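Local coordinates for putative uncharacterized protein (Emericella nidulans, PDB 3PGB) that probably oxidises primary amines to aldehydes as a copper amine oxidase, using a copper ion and one topaquinone cofactor in each subunit, at residues K301-N305 against A511-N515; W349-F354 against F492-I498; Y389-D393 against N515-F519; N549-S555 against T597-N603. Numbering follows the deposited sequence.

Contact 1: residues K301-N305 against A511-N515; sequences KLKPN and AYYAN
An extended loop after helix 287-294, in the DUF1965 family region of this copper amine oxidase, packs here against a turn of the catalytic β-sandwich domain. Residues 301-305 form no regular strand, although every residue has extended backbone angles. In 511-515 the short strand 511-512 runs into a bend, with Tyr513 near helical values (-68/-34) and Asn515 at positive phi (65/22). The backbones stay well apart, with CA-CA distances of 7.9 Å for Leu302-Ala514 and 8.4 Å for Asn305-Tyr512, so side chains make the junction. Tyr512 (chi1 t) gives up the most surface. Its ring crosses the gap, and its OH donates to the carbonyl O of Lys303 at 2.6 Å, with Leu302 CB lying at the ring edge, 3.1 Å from Tyr512 OH. Leu302, rotamer mt, points its CB toward the turn and fills the space beside this ring: its CD1 lies 3.4 Å from Ala514 CB and its CD2 3.2 Å from Tyr513 OH. Asn305 flanks the Tyr512 ring, its ND2 3.9 Å from CD1 of Tyr512, while that amide donates to the carbonyls of Ser526 and Pro255. Tyr513 (chi1 86°) reaches the loop through water as well: one molecule accepts from Lys303 N at 2.8 Å and lies 2.7 Å from Tyr513 OH.

Contact 2: residues W349-F354 against F492-I498; sequences WMDFSF and FHMDGTI
Two tight turns of the catalytic domain face each other through their side chains. Residues 349-352 form a type II' turn, with Met350 at 55/-117; Phe352 N bonds to Trp349 O at 2.8 Å and Trp349 N to Phe352 O at 2.9 Å. The nearest CA pairs are Phe352-Phe492 at 7.7 Å and Met350-Met494 at 8.1 Å. Phe492 (chi1 m) sets its CB over the face of the Phe352 ring, 4.1 Å from the centroid, and its ring lies nearly parallel to that of Phe354 (10°, centroids 5.1 Å apart) but slid aside. Phe492 O approaches Trp349 CH2 at 3.2 Å. His493 opens a type I turn to Gly496, and its carbonyl O meets the Phe352 ring edge, 3.3 Å from CE2. Met494, all m, curls its SD to 3.8 Å from Trp349 CH2, an oblique Met-aromatic contact, and packs it 3.8 Å from Met350 CG. Asp495 OD2 accepts from Thr497 N at 3.1 Å, forming an Asx turn. The backbone angles of Gly496 (94/4) call for glycine, because a CB would jam against O of Asp495; Gly496 O lies 3.7 Å from Phe352 CZ. Ile498 CG1 completes the packing, 3.9 Å from Phe352 CE1. This buried aromatic cluster of Phe352, Phe354 and Phe492 joins the turn ends of two β-hairpins of the β-sandwich, next to the second subunit.

Contact 3: residues Y389-D393 against N515-F519; sequences YAAND and NNQDF
Two irregular segments meet closely, with CA-CA distances of 5.1 Å for Ala391-Phe519 and 5.2 Å for Asn392-Asn516. Ala390 and Ala391 are extended, whereas Asn392 turns to -85/0. In the other segment Asn515 has positive phi (65/22), and Phe519 N bonds back to Asn516 O at 3.2 Å. Asn392 supplies both donors across the contact: its backbone N reaches Asn516 OD1 at 2.7 Å in a nearly straight bond (174°), and its side-chain ND2, with chi1 t, reaches Asn515 O at 2.6 Å. Asn516, also chi1 t, places OD1 for this bond while its ND2 donates to Ser528 OG. The ND2 of Asn515 is taken by Asn280, and Asp393 N-caps helix 394-398 through OD1 to Gln396 N. Asn392 O accepts from Trp565 NE1 of the second subunit. The Phe519 ring (chi1 m) lies with one face against the backbone, 3.4 Å from Asn392 N to its CD2 and 3.4 Å from Ala391 CA to its CG. Tyr389 OH hydrogen-bonds to O4 of the topaquinone, so the segment has partners at both cofactor and second subunit. With two donors of Asn392 paired to acceptors on the adjoining loop, directional bonds, not strand pairing, fix the two irregular segments.

Contact 4: residues N549-S555 against T597-N603; sequences NTIELVS and TQLHVVN
Strands 549-555 and 597-603 run antiparallel, their short-segment axes 4.4 Å apart at closest and 155° between directions. The register pairs Thr550 with Val602, Glu552 with His600 and Val554 with Gln598 as hydrogen-bonded pairs. Their bonds are Thr550 N to Val602 O 2.7 Å and Val602 N to Thr550 O 2.8 Å; Glu552 N to His600 O 2.9 Å and His600 N to Glu552 O 2.8 Å; Val554 N to Gln598 O 2.9 Å and Gln598 N to Val554 O 2.6 Å. Of the non-hydrogen-bonded pairs, Ile551-Val601 and Leu553-Leu599 lie between them and Ser555-Thr597 at the end. On their face, Ile551 CD1 meets Val601 CG2 at 3.4 Å, Leu553 CD2 meets Leu599 CD1 at 3.9 Å, and Thr597 OG1 donates to Ser555 OG in a very short 2.5 Å bond. The other face is more polar: water links Glu552 OE2 (2.6 Å) to His600 ND1 (2.7 Å), and His600 NE2 donates to Gln598 OE1 at 3.2 Å, with Tyr521 of the second subunit packing on His600. Leu688, a ligand of the nearby calcium, touches Ile551 and Val601. This is antiparallel pairing within the β-sandwich of the copper amine oxidase catalytic domain, beside a calcium site.

How the contacts relate
Contacts 1 and 3 are neighbours, their centres 12 Å apart. They share Asn515 and use successive parts of strand 511-512 and the loop after it, so one region meets both the loop 301-305 and the segment beyond strand 374-389. Contacts 2 and 4 lie far from this pair, about 40 to 51 Å between centres, and 21 Å from each other; both belong to the large mixed sheet of the catalytic domain. Along the chain, contact 2 falls between the halves of contact 1, contacts 2 and 3 interleave, and contact 4 follows them all. Contacts 2, 3 and 4 also touch the second subunit, so these three each lie at or beside the dimer interface.

Contact 1: residues K301-N305 against A511-N515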
loop_
_atom_site.group_PDB
_atom_site.type_symbol
_atom_site.label_atom_id
_atom_site.label_comp_id
_atom_site.label_asym_id
_atom_site.label_seq_id
_atom_site.Cartn_x
_atom_site.Cartn_y
_atom_site.Cartn_z
ATOM N N LYS A 301 20.114 31.410 27.406
ATOM C CA LYS A 301 20.298 30.031 27.829
ATOM C C LYS A 301 19.020 29.291 27.506
ATOM O O LYS A 301 17.945 29.723 27.918
ATOM C CB LYS A 301 20.577 29.965 29.329
ATOM C CG LYS A 301 21.842 30.696 29.744
ATOM C CD LYS A 301 22.010 30.730 31.263
ATOM C CE LYS A 301 23.282 31.475 31.656
ATOM N NZ LYS A 301 23.439 31.657 33.126
ATOM N N LEU A 302 19.133 28.193 26.762
ATOM C CA LEU A 302 17.961 27.435 26.315
ATOM C C LEU A 302 17.818 26.111 27.073
ATOM O O LEU A 302 18.809 25.496 27.472
ATOM C CB LEU A 302 18.037 27.190 24.804
ATOM C CG LEU A 302 18.104 28.455 23.942
ATOM C CD1 LEU A 302 18.292 28.104 22.473
ATOM C CD2 LEU A 302 16.860 29.315 24.131
ATOM N N LYS A 303 16.570 25.678 27.244
ATOM C CA LYS A 303 16.236 24.563 28.131
ATOM C C LYS A 303 16.618 23.189 27.562
ATOM O O LYS A 303 16.602 22.988 26.349
ATOM C CB LYS A 303 14.731 24.571 28.442
ATOM C CG LYS A 303 14.210 25.809 29.189
ATOM C CD LYS A 303 12.669 25.830 29.163
ATOM C CE LYS A 303 12.065 27.180 29.587
ATOM N NZ LYS A 303 11.922 27.307 31.068
ATOM N N PRO A 304 16.943 22.230 28.445
ATOM C CA PRO A 304 17.211 20.866 28.017
ATOM C C PRO A 304 15.948 20.074 27.696
ATOM O O PRO A 304 14.845 20.456 28.094
ATOM C CB PRO A 304 17.854 20.244 29.249
ATOM C CG PRO A 304 17.226 20.947 30.367
ATOM C CD PRO A 304 17.036 22.361 29.907
ATOM N N ASN A 305 16.132 18.973 26.979
ATOM C CA ASN A 305 15.132 17.928 26.904
ATOM C C ASN A 305 15.465 16.922 27.994
ATOM O O ASN A 305 16.552 16.364 27.996
ATOM C CB ASN A 305 15.162 17.249 25.534
ATOM C CG ASN A 305 14.743 18.179 24.412
ATOM O OD1 ASN A 305 13.569 18.534 24.290
ATOM N ND2 ASN A 305 15.697 18.569 23.577
ATOM N N ALA A 511 16.378 16.230 17.028
ATOM C CA ALA A 511 17.206 17.415 16.826
ATOM C C ALA A 511 16.790 18.480 17.828
ATOM O O ALA A 511 15.617 18.564 18.190
ATOM C CB ALA A 511 17.051 17.936 15.406
ATOM N N TYR A 512 17.749 19.282 18.286
ATOM C CA TYR A 512 17.453 20.376 19.213
ATOM C C TYR A 512 16.606 21.420 18.501
ATOM O O TYR A 512 16.821 21.701 17.321
ATOM C CB TYR A 512 18.742 21.004 19.758
ATOM C CG TYR A 512 18.537 21.832 21.011
ATOM C CD1 TYR A 512 18.182 21.229 22.219
ATOM C CD2 TYR A 512 18.704 23.209 20.993
ATOM C CE1 TYR A 512 17.994 21.981 23.374
ATOM C CE2 TYR A 512 18.515 23.972 22.136
ATOM C CZ TYR A 512 18.166 23.351 23.322
ATOM O OH TYR A 512 17.985 24.109 24.446
ATOM N N TYR A 513 15.643 21.988 19.218
ATOM C CA TYR A 513 14.625 22.850 18.599
ATOM C C TYR A 513 15.197 24.158 18.078
ATOM O O TYR A 513 14.731 24.676 17.062
ATOM C CB TYR A 513 13.495 23.154 19.584
ATOM C CG TYR A 513 13.746 24.335 20.500
ATOM C CD1 TYR A 513 13.147 25.568 20.255
ATOM C CD2 TYR A 513 14.584 24.221 21.610
ATOM C CE1 TYR A 513 13.373 26.659 21.091
ATOM C CE2 TYR A 513 14.814 25.304 22.457
ATOM C CZ TYR A 513 14.207 26.518 22.191
ATOM O OH TYR A 513 14.430 27.589 23.020
ATOM N N ALA A 514 16.207 24.677 18.776
ATOM C CA ALA A 514 16.650 26.054 18.598
ATOM C C ALA A 514 17.026 26.352 17.154
ATOM O O ALA A 514 17.946 25.754 16.611
ATOM C CB ALA A 514 17.819 26.364 19.534
ATOM N N ASN A 515 16.275 27.261 16.536
ATOM C CA ASN A 515 16.587 27.778 15.207
ATOM C C ASN A 515 16.514 26.731 14.091
ATOM O O ASN A 515 17.106 26.923 13.025
ATOM C CB ASN A 515 17.973 28.426 15.204
ATOM C CG ASN A 515 18.235 29.233 16.454
ATOM O OD1 ASN A 515 17.570 30.241 16.705
ATOM N ND2 ASN A 515 19.192 28.781 17.259
HETATM O O HOH W 1 14.579 26.748 25.562
#

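Contact 2: residues W349-F354 against F492-I498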
loop_
_atom_site.group_PDB
_atom_site.type_symbol
_atom_site.label_atom_id
_atom_site.label_comp_id
_atom_site.label_asym_id
_atom_site.label_seq_id
_atom_site.Cartn_x
_atom_site.Cartn_y
_atom_site.Cartn_z
ATOM N N TRP A 349 6.410 -23.457 -0.427
ATOM C CA TRP A 349 5.024 -23.134 -0.118
ATOM C C TRP A 349 4.225 -23.147 -1.421
ATOM O O TRP A 349 4.465 -22.338 -2.313
ATOM C CB TRP A 349 4.926 -21.767 0.577
ATOM C CG TRP A 349 3.509 -21.247 0.736
ATOM C CD1 TRP A 349 2.606 -21.614 1.685
ATOM C CD2 TRP A 349 2.853 -20.270 -0.083
ATOM N NE1 TRP A 349 1.426 -20.927 1.510
ATOM C CE2 TRP A 349 1.554 -20.095 0.431
ATOM C CE3 TRP A 349 3.242 -19.523 -1.201
ATOM C CZ2 TRP A 349 0.639 -19.211 -0.136
ATOM C CZ3 TRP A 349 2.330 -18.644 -1.764
ATOM C CH2 TRP A 349 1.044 -18.493 -1.228
ATOM N N MET A 350 3.289 -24.088 -1.526
ATOM C CA MET A 350 2.421 -24.198 -2.693
ATOM C C MET A 350 3.294 -24.302 -3.953
ATOM O O MET A 350 4.073 -25.246 -4.079
ATOM C CB MET A 350 1.454 -23.003 -2.732
ATOM C CG MET A 350 0.658 -22.819 -1.447
ATOM S SD MET A 350 -0.601 -24.091 -1.253
ATOM C CE MET A 350 -0.794 -24.106 0.532
ATOM N N ASP A 351 3.197 -23.328 -4.856
ATOM C CA ASP A 351 3.984 -23.319 -6.090
ATOM C C ASP A 351 5.354 -22.648 -5.967
ATOM O O ASP A 351 6.097 -22.611 -6.947
ATOM C CB ASP A 351 3.198 -22.610 -7.193
ATOM C CG ASP A 351 1.950 -23.362 -7.603
ATOM O OD1 ASP A 351 1.193 -22.830 -8.429
ATOM O OD2 ASP A 351 1.728 -24.485 -7.118
ATOM N N PHE A 352 5.684 -22.128 -4.783
ATOM C CA PHE A 352 6.921 -21.372 -4.564
ATOM C C PHE A 352 7.966 -22.186 -3.816
ATOM O O PHE A 352 7.637 -23.055 -3.004
ATOM C CB PHE A 352 6.643 -20.115 -3.734
ATOM C CG PHE A 352 6.002 -18.996 -4.500
ATOM C CD1 PHE A 352 6.776 -18.108 -5.232
ATOM C CD2 PHE A 352 4.632 -18.815 -4.472
ATOM C CE1 PHE A 352 6.194 -17.065 -5.934
ATOM C CE2 PHE A 352 4.047 -17.777 -5.170
ATOM C CZ PHE A 352 4.832 -16.901 -5.902
ATOM N N SER A 353 9.233 -21.883 -4.078
ATOM C CA SER A 353 10.339 -22.418 -3.283
ATOM C C SER A 353 11.487 -21.431 -3.294
ATOM O O SER A 353 11.613 -20.638 -4.234
ATOM C CB SER A 353 10.811 -23.774 -3.820
ATOM O OG SER A 353 11.420 -23.644 -5.093
ATOM N N PHE A 354 12.321 -21.475 -2.256
ATOM C CA PHE A 354 13.497 -20.615 -2.189
ATOM C C PHE A 354 14.449 -21.058 -1.088
ATOM O O PHE A 354 14.061 -21.811 -0.192
ATOM C CB PHE A 354 13.085 -19.157 -1.960
ATOM C CG PHE A 354 12.292 -18.933 -0.702
ATOM C CD1 PHE A 354 10.914 -18.960 -0.725
ATOM C CD2 PHE A 354 12.934 -18.695 0.506
ATOM C CE1 PHE A 354 10.181 -18.752 0.430
ATOM C CE2 PHE A 354 12.207 -18.489 1.673
ATOM C CZ PHE A 354 10.827 -18.512 1.633
ATOM N N PHE A 492 4.498 -13.976 -0.436
ATOM C CA PHE A 492 4.212 -14.780 -1.618
ATOM C C PHE A 492 2.720 -15.065 -1.675
ATOM O O PHE A 492 2.146 -15.498 -0.687
ATOM C CB PHE A 492 4.995 -16.086 -1.569
ATOM C CG PHE A 492 6.468 -15.894 -1.391
ATOM C CD1 PHE A 492 7.011 -15.753 -0.128
ATOM C CD2 PHE A 492 7.306 -15.835 -2.488
ATOM C CE1 PHE A 492 8.366 -15.559 0.041
ATOM C CE2 PHE A 492 8.667 -15.649 -2.328
ATOM C CZ PHE A 492 9.196 -15.511 -1.061
ATOM N N HIS A 493 2.107 -14.841 -2.834
ATOM C CA HIS A 493 0.660 -14.960 -2.985
ATOM C C HIS A 493 0.248 -15.983 -4.033
ATOM O O HIS A 493 1.040 -16.354 -4.901
ATOM C CB HIS A 493 0.085 -13.605 -3.343
ATOM C CG HIS A 493 0.321 -12.560 -2.299
ATOM N ND1 HIS A 493 1.515 -11.884 -2.181
ATOM C CD2 HIS A 493 -0.484 -12.080 -1.322
ATOM C CE1 HIS A 493 1.435 -11.031 -1.176
ATOM N NE2 HIS A 493 0.233 -11.132 -0.636
ATOM N N MET A 494 -1.005 -16.422 -3.951
ATOM C CA MET A 494 -1.526 -17.469 -4.831
ATOM C C MET A 494 -1.746 -17.019 -6.276
ATOM O O MET A 494 -1.990 -17.852 -7.138
ATOM C CB MET A 494 -2.827 -18.048 -4.270
ATOM C CG MET A 494 -2.637 -18.881 -3.008
ATOM S SD MET A 494 -1.557 -20.299 -3.276
ATOM C CE MET A 494 -2.623 -21.351 -4.268
ATOM N N ASP A 495 -1.650 -15.714 -6.538
ATOM C CA ASP A 495 -1.646 -15.189 -7.915
ATOM C C ASP A 495 -0.230 -15.100 -8.508
ATOM O O ASP A 495 -0.054 -14.667 -9.643
ATOM C CB ASP A 495 -2.328 -13.811 -7.968
ATOM C CG ASP A 495 -1.587 -12.744 -7.155
ATOM O OD1 ASP A 495 -1.894 -11.549 -7.337
ATOM O OD2 ASP A 495 -0.702 -13.088 -6.344
ATOM N N GLY A 496 0.774 -15.511 -7.741
ATOM C CA GLY A 496 2.154 -15.491 -8.200
ATOM C C GLY A 496 2.907 -14.234 -7.816
ATOM O O GLY A 496 4.061 -14.067 -8.194
ATOM N N THR A 497 2.269 -13.359 -7.048
ATOM C CA THR A 497 2.861 -12.076 -6.699
ATOM C C THR A 497 3.841 -12.216 -5.531
ATOM O O THR A 497 3.505 -12.771 -4.484
ATOM C CB THR A 497 1.771 -11.047 -6.353
ATOM O OG1 THR A 497 0.939 -10.825 -7.506
ATOM C CG2 THR A 497 2.387 -9.731 -5.910
ATOM N N ILE A 498 5.057 -11.721 -5.733
ATOM C CA ILE A 498 6.087 -11.675 -4.701
ATOM C C ILE A 498 6.131 -10.255 -4.198
ATOM O O ILE A 498 6.154 -9.328 -5.003
ATOM C CB ILE A 498 7.479 -12.008 -5.278
ATOM C CG1 ILE A 498 7.499 -13.425 -5.872
ATOM C CG2 ILE A 498 8.562 -11.835 -4.203
ATOM C CD1 ILE A 498 8.465 -13.596 -7.026
#

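Contact 3: residues Y389-D393 against N515-F519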
loop_
_atom_site.group_PDB
_atom_site.type_symbol
_atom_site.label_atom_id
_atom_site.label_comp_id
_atom_site.label_asym_id
_atom_site.label_seq_id
_atom_site.Cartn_x
_atom_site.Cartn_y
_atom_site.Cartn_z
ATOM N N TYR A 389 19.936 12.715 6.959
ATOM C CA TYR A 389 19.291 13.802 7.700
ATOM C C TYR A 389 19.624 15.188 7.131
ATOM O O TYR A 389 20.444 15.330 6.224
ATOM C CB TYR A 389 19.701 13.740 9.172
ATOM C CG TYR A 389 19.130 12.555 9.893
ATOM C CD1 TYR A 389 19.660 11.279 9.706
ATOM C CD2 TYR A 389 18.061 12.701 10.763
ATOM C CE1 TYR A 389 19.128 10.190 10.364
ATOM C CE2 TYR A 389 17.530 11.621 11.420
ATOM C CZ TYR A 389 18.061 10.368 11.217
ATOM O OH TYR A 389 17.519 9.298 11.888
ATOM N N ALA A 390 18.953 16.198 7.679
ATOM C CA ALA A 390 19.212 17.598 7.357
ATOM C C ALA A 390 18.756 18.427 8.540
ATOM O O ALA A 390 17.825 18.031 9.248
ATOM C CB ALA A 390 18.464 18.013 6.102
ATOM N N ALA A 391 19.409 19.565 8.760
ATOM C CA ALA A 391 19.075 20.435 9.884
ATOM C C ALA A 391 19.839 21.747 9.807
ATOM O O ALA A 391 20.751 21.895 8.998
ATOM C CB ALA A 391 19.370 19.734 11.198
ATOM N N ASN A 392 19.464 22.693 10.661
ATOM C CA ASN A 392 20.197 23.943 10.792
ATOM C C ASN A 392 21.376 23.808 11.760
ATOM O O ASN A 392 22.092 24.775 11.990
ATOM C CB ASN A 392 19.261 25.069 11.254
ATOM C CG ASN A 392 19.797 26.458 10.933
ATOM O OD1 ASN A 392 20.653 26.626 10.066
ATOM N ND2 ASN A 392 19.278 27.464 11.626
ATOM N N ASP A 393 21.574 22.617 12.330
ATOM C CA ASP A 393 22.723 22.346 13.192
ATOM C C ASP A 393 23.672 21.376 12.480
ATOM O O ASP A 393 23.242 20.638 11.606
ATOM C CB ASP A 393 22.265 21.834 14.567
ATOM C CG ASP A 393 21.846 20.365 14.567
ATOM O OD1 ASP A 393 22.674 19.491 14.222
ATOM O OD2 ASP A 393 20.697 20.081 14.975
ATOM N N ASN A 515 16.275 27.261 16.536
ATOM C CA ASN A 515 16.587 27.778 15.207
ATOM C C ASN A 515 16.514 26.731 14.091
ATOM O O ASN A 515 17.106 26.923 13.025
ATOM C CB ASN A 515 17.973 28.426 15.204
ATOM C CG ASN A 515 18.235 29.233 16.454
ATOM O OD1 ASN A 515 17.570 30.241 16.705
ATOM N ND2 ASN A 515 19.192 28.781 17.259
ATOM N N ASN A 516 15.778 25.644 14.320
ATOM C CA ASN A 516 15.677 24.565 13.333
ATOM C C ASN A 516 14.338 24.582 12.573
ATOM O O ASN A 516 13.865 23.545 12.116
ATOM C CB ASN A 516 15.879 23.220 14.033
ATOM C CG ASN A 516 16.404 22.145 13.105
ATOM O OD1 ASN A 516 17.337 22.377 12.341
ATOM N ND2 ASN A 516 15.818 20.953 13.181
ATOM N N GLN A 517 13.755 25.771 12.419
ATOM C CA GLN A 517 12.418 25.932 11.852
ATOM C C GLN A 517 12.284 25.414 10.427
ATOM O O GLN A 517 11.202 24.980 10.034
ATOM C CB GLN A 517 12.005 27.408 11.845
ATOM C CG GLN A 517 11.735 28.003 13.218
ATOM C CD GLN A 517 12.965 28.649 13.832
ATOM O OE1 GLN A 517 14.097 28.331 13.460
ATOM N NE2 GLN A 517 12.744 29.572 14.767
ATOM N N ASP A 518 13.371 25.484 9.657
ATOM C CA ASP A 518 13.348 25.139 8.235
ATOM C C ASP A 518 13.591 23.651 7.968
ATOM O O ASP A 518 13.566 23.209 6.813
ATOM C CB ASP A 518 14.371 25.993 7.464
ATOM C CG ASP A 518 13.948 27.465 7.346
ATOM O OD1 ASP A 518 12.957 27.877 7.981
ATOM O OD2 ASP A 518 14.608 28.215 6.611
ATOM N N PHE A 519 13.799 22.881 9.032
ATOM C CA PHE A 519 14.199 21.485 8.910
ATOM C C PHE A 519 13.379 20.555 9.800
ATOM O O PHE A 519 13.867 19.499 10.207
ATOM C CB PHE A 519 15.685 21.344 9.244
ATOM C CG PHE A 519 16.580 22.211 8.411
ATOM C CD1 PHE A 519 17.189 21.708 7.267
ATOM C CD2 PHE A 519 16.823 23.522 8.771
ATOM C CE1 PHE A 519 18.024 22.508 6.495
ATOM C CE2 PHE A 519 17.646 24.325 8.008
ATOM C CZ PHE A 519 18.254 23.817 6.867
#

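Contact 4: residues N549-S555 against T597-N603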
loop_
_atom_site.group_PDB
_atom_site.type_symbol
_atom_site.label_atom_id
_atom_site.label_comp_id
_atom_site.label_asym_id
_atom_site.label_seq_id
_atom_site.Cartn_x
_atom_site.Cartn_y
_atom_site.Cartn_z
ATOM N N ASN A 549 17.336 -11.615 -20.399
ATOM C CA ASN A 549 16.118 -10.800 -20.241
ATOM C C ASN A 549 16.233 -9.374 -20.808
ATOM O O ASN A 549 17.328 -8.920 -21.160
ATOM C CB ASN A 549 15.750 -10.696 -18.759
ATOM C CG ASN A 549 15.431 -12.036 -18.130
ATOM O OD1 ASN A 549 15.439 -12.169 -16.903
ATOM N ND2 ASN A 549 15.144 -13.038 -18.959
ATOM N N THR A 550 15.092 -8.680 -20.883
ATOM C CA THR A 550 15.038 -7.267 -21.275
ATOM C C THR A 550 14.026 -6.507 -20.419
ATOM O O THR A 550 12.994 -7.057 -20.046
ATOM C CB THR A 550 14.625 -7.095 -22.755
ATOM O OG1 THR A 550 15.440 -7.926 -23.591
ATOM C CG2 THR A 550 14.766 -5.634 -23.191
ATOM N N ILE A 551 14.317 -5.245 -20.115
ATOM C CA ILE A 551 13.359 -4.387 -19.428
ATOM C C ILE A 551 12.475 -3.703 -20.458
ATOM O O ILE A 551 12.980 -3.077 -21.381
ATOM C CB ILE A 551 14.042 -3.300 -18.585
ATOM C CG1 ILE A 551 14.867 -3.927 -17.453
ATOM C CG2 ILE A 551 13.006 -2.336 -18.034
ATOM C CD1 ILE A 551 14.110 -4.894 -16.574
ATOM N N GLU A 552 11.160 -3.836 -20.310
ATOM C CA GLU A 552 10.220 -3.150 -21.186
ATOM C C GLU A 552 9.439 -2.153 -20.355
ATOM O O GLU A 552 8.977 -2.480 -19.261
ATOM C CB GLU A 552 9.257 -4.121 -21.862
ATOM C CG GLU A 552 8.390 -3.445 -22.930
ATOM C CD GLU A 552 7.450 -4.399 -23.648
ATOM O OE1 GLU A 552 6.993 -4.070 -24.767
ATOM O OE2 GLU A 552 7.159 -5.481 -23.099
ATOM N N LEU A 553 9.313 -0.937 -20.881
ATOM C CA LEU A 553 8.487 0.093 -20.273
ATOM C C LEU A 553 7.197 0.157 -21.068
ATOM O O LEU A 553 7.217 0.383 -22.281
ATOM C CB LEU A 553 9.192 1.452 -20.288
ATOM C CG LEU A 553 10.586 1.488 -19.654
ATOM C CD1 LEU A 553 11.224 2.865 -19.835
ATOM C CD2 LEU A 553 10.521 1.105 -18.186
ATOM N N VAL A 554 6.085 -0.094 -20.391
ATOM C CA VAL A 554 4.782 -0.011 -21.006
ATOM C C VAL A 554 4.083 1.126 -20.322
ATOM O O VAL A 554 3.837 1.080 -19.114
ATOM C CB VAL A 554 3.971 -1.291 -20.835
ATOM C CG1 VAL A 554 2.575 -1.115 -21.433
ATOM C CG2 VAL A 554 4.695 -2.447 -21.485
ATOM N N SER A 555 3.758 2.144 -21.110
ATOM C CA SER A 555 3.290 3.402 -20.588
ATOM C C SER A 555 1.880 3.674 -21.094
ATOM O O SER A 555 1.542 3.316 -22.215
ATOM C CB SER A 555 4.253 4.504 -21.034
ATOM O OG SER A 555 4.772 5.194 -19.913
ATOM N N THR A 597 3.686 4.859 -16.250
ATOM C CA THR A 597 4.625 3.927 -16.872
ATOM C C THR A 597 4.782 2.662 -16.032
ATOM O O THR A 597 5.184 2.724 -14.861
ATOM C CB THR A 597 6.020 4.567 -17.050
ATOM O OG1 THR A 597 5.909 5.782 -17.805
ATOM C CG2 THR A 597 6.968 3.604 -17.761
ATOM N N GLN A 598 4.466 1.518 -16.634
ATOM C CA GLN A 598 4.689 0.226 -15.997
ATOM C C GLN A 598 6.064 -0.288 -16.411
ATOM O O GLN A 598 6.489 -0.082 -17.548
ATOM C CB GLN A 598 3.605 -0.781 -16.394
ATOM C CG GLN A 598 2.197 -0.413 -15.939
ATOM C CD GLN A 598 1.176 -1.504 -16.234
ATOM O OE1 GLN A 598 1.514 -2.563 -16.761
ATOM N NE2 GLN A 598 -0.082 -1.247 -15.885
ATOM N N LEU A 599 6.750 -0.948 -15.480
ATOM C CA LEU A 599 8.085 -1.484 -15.716
ATOM C C LEU A 599 8.047 -3.007 -15.658
ATOM O O LEU A 599 7.629 -3.576 -14.653
ATOM C CB LEU A 599 9.043 -0.936 -14.670
ATOM C CG LEU A 599 10.509 -1.289 -14.871
ATOM C CD1 LEU A 599 11.407 -0.090 -14.562
ATOM C CD2 LEU A 599 10.862 -2.485 -14.019
ATOM N N HIS A 600 8.467 -3.654 -16.745
ATOM C CA HIS A 600 8.393 -5.108 -16.883
ATOM C C HIS A 600 9.777 -5.710 -17.093
ATOM O O HIS A 600 10.577 -5.169 -17.844
ATOM C CB HIS A 600 7.535 -5.497 -18.092
ATOM C CG HIS A 600 6.144 -4.950 -18.070
ATOM N ND1 HIS A 600 5.327 -4.979 -19.176
ATOM C CD2 HIS A 600 5.422 -4.363 -17.085
ATOM C CE1 HIS A 600 4.158 -4.443 -18.874
ATOM N NE2 HIS A 600 4.191 -4.055 -17.613
ATOM N N VAL A 601 10.050 -6.839 -16.447
ATOM C CA VAL A 601 11.273 -7.589 -16.701
ATOM C C VAL A 601 10.860 -8.793 -17.520
ATOM O O VAL A 601 10.195 -9.683 -17.003
ATOM C CB VAL A 601 11.972 -8.044 -15.392
ATOM C CG1 VAL A 601 13.259 -8.788 -15.712
ATOM C CG2 VAL A 601 12.266 -6.857 -14.511
ATOM N N VAL A 602 11.231 -8.807 -18.799
ATOM C CA VAL A 602 10.714 -9.802 -19.745
ATOM C C VAL A 602 11.820 -10.586 -20.445
ATOM O O VAL A 602 12.993 -10.220 -20.386
ATOM C CB VAL A 602 9.836 -9.147 -20.841
ATOM C CG1 VAL A 602 8.805 -8.221 -20.228
ATOM C CG2 VAL A 602 10.695 -8.399 -21.842
ATOM N N ASN A 603 11.430 -11.670 -21.107
ATOM C CA ASN A 603 12.335 -12.422 -21.966
ATOM C C ASN A 603 11.775 -12.422 -23.379
ATOM O O ASN A 603 10.799 -13.117 -23.672
ATOM C CB ASN A 603 12.518 -13.852 -21.459
ATOM C CG ASN A 603 13.542 -14.631 -22.264
ATOM O OD1 ASN A 603 13.800 -14.324 -23.424
ATOM N ND2 ASN A 603 14.125 -15.650 -21.649
HETATM O O HOH W 2 5.543 -6.473 -21.374
#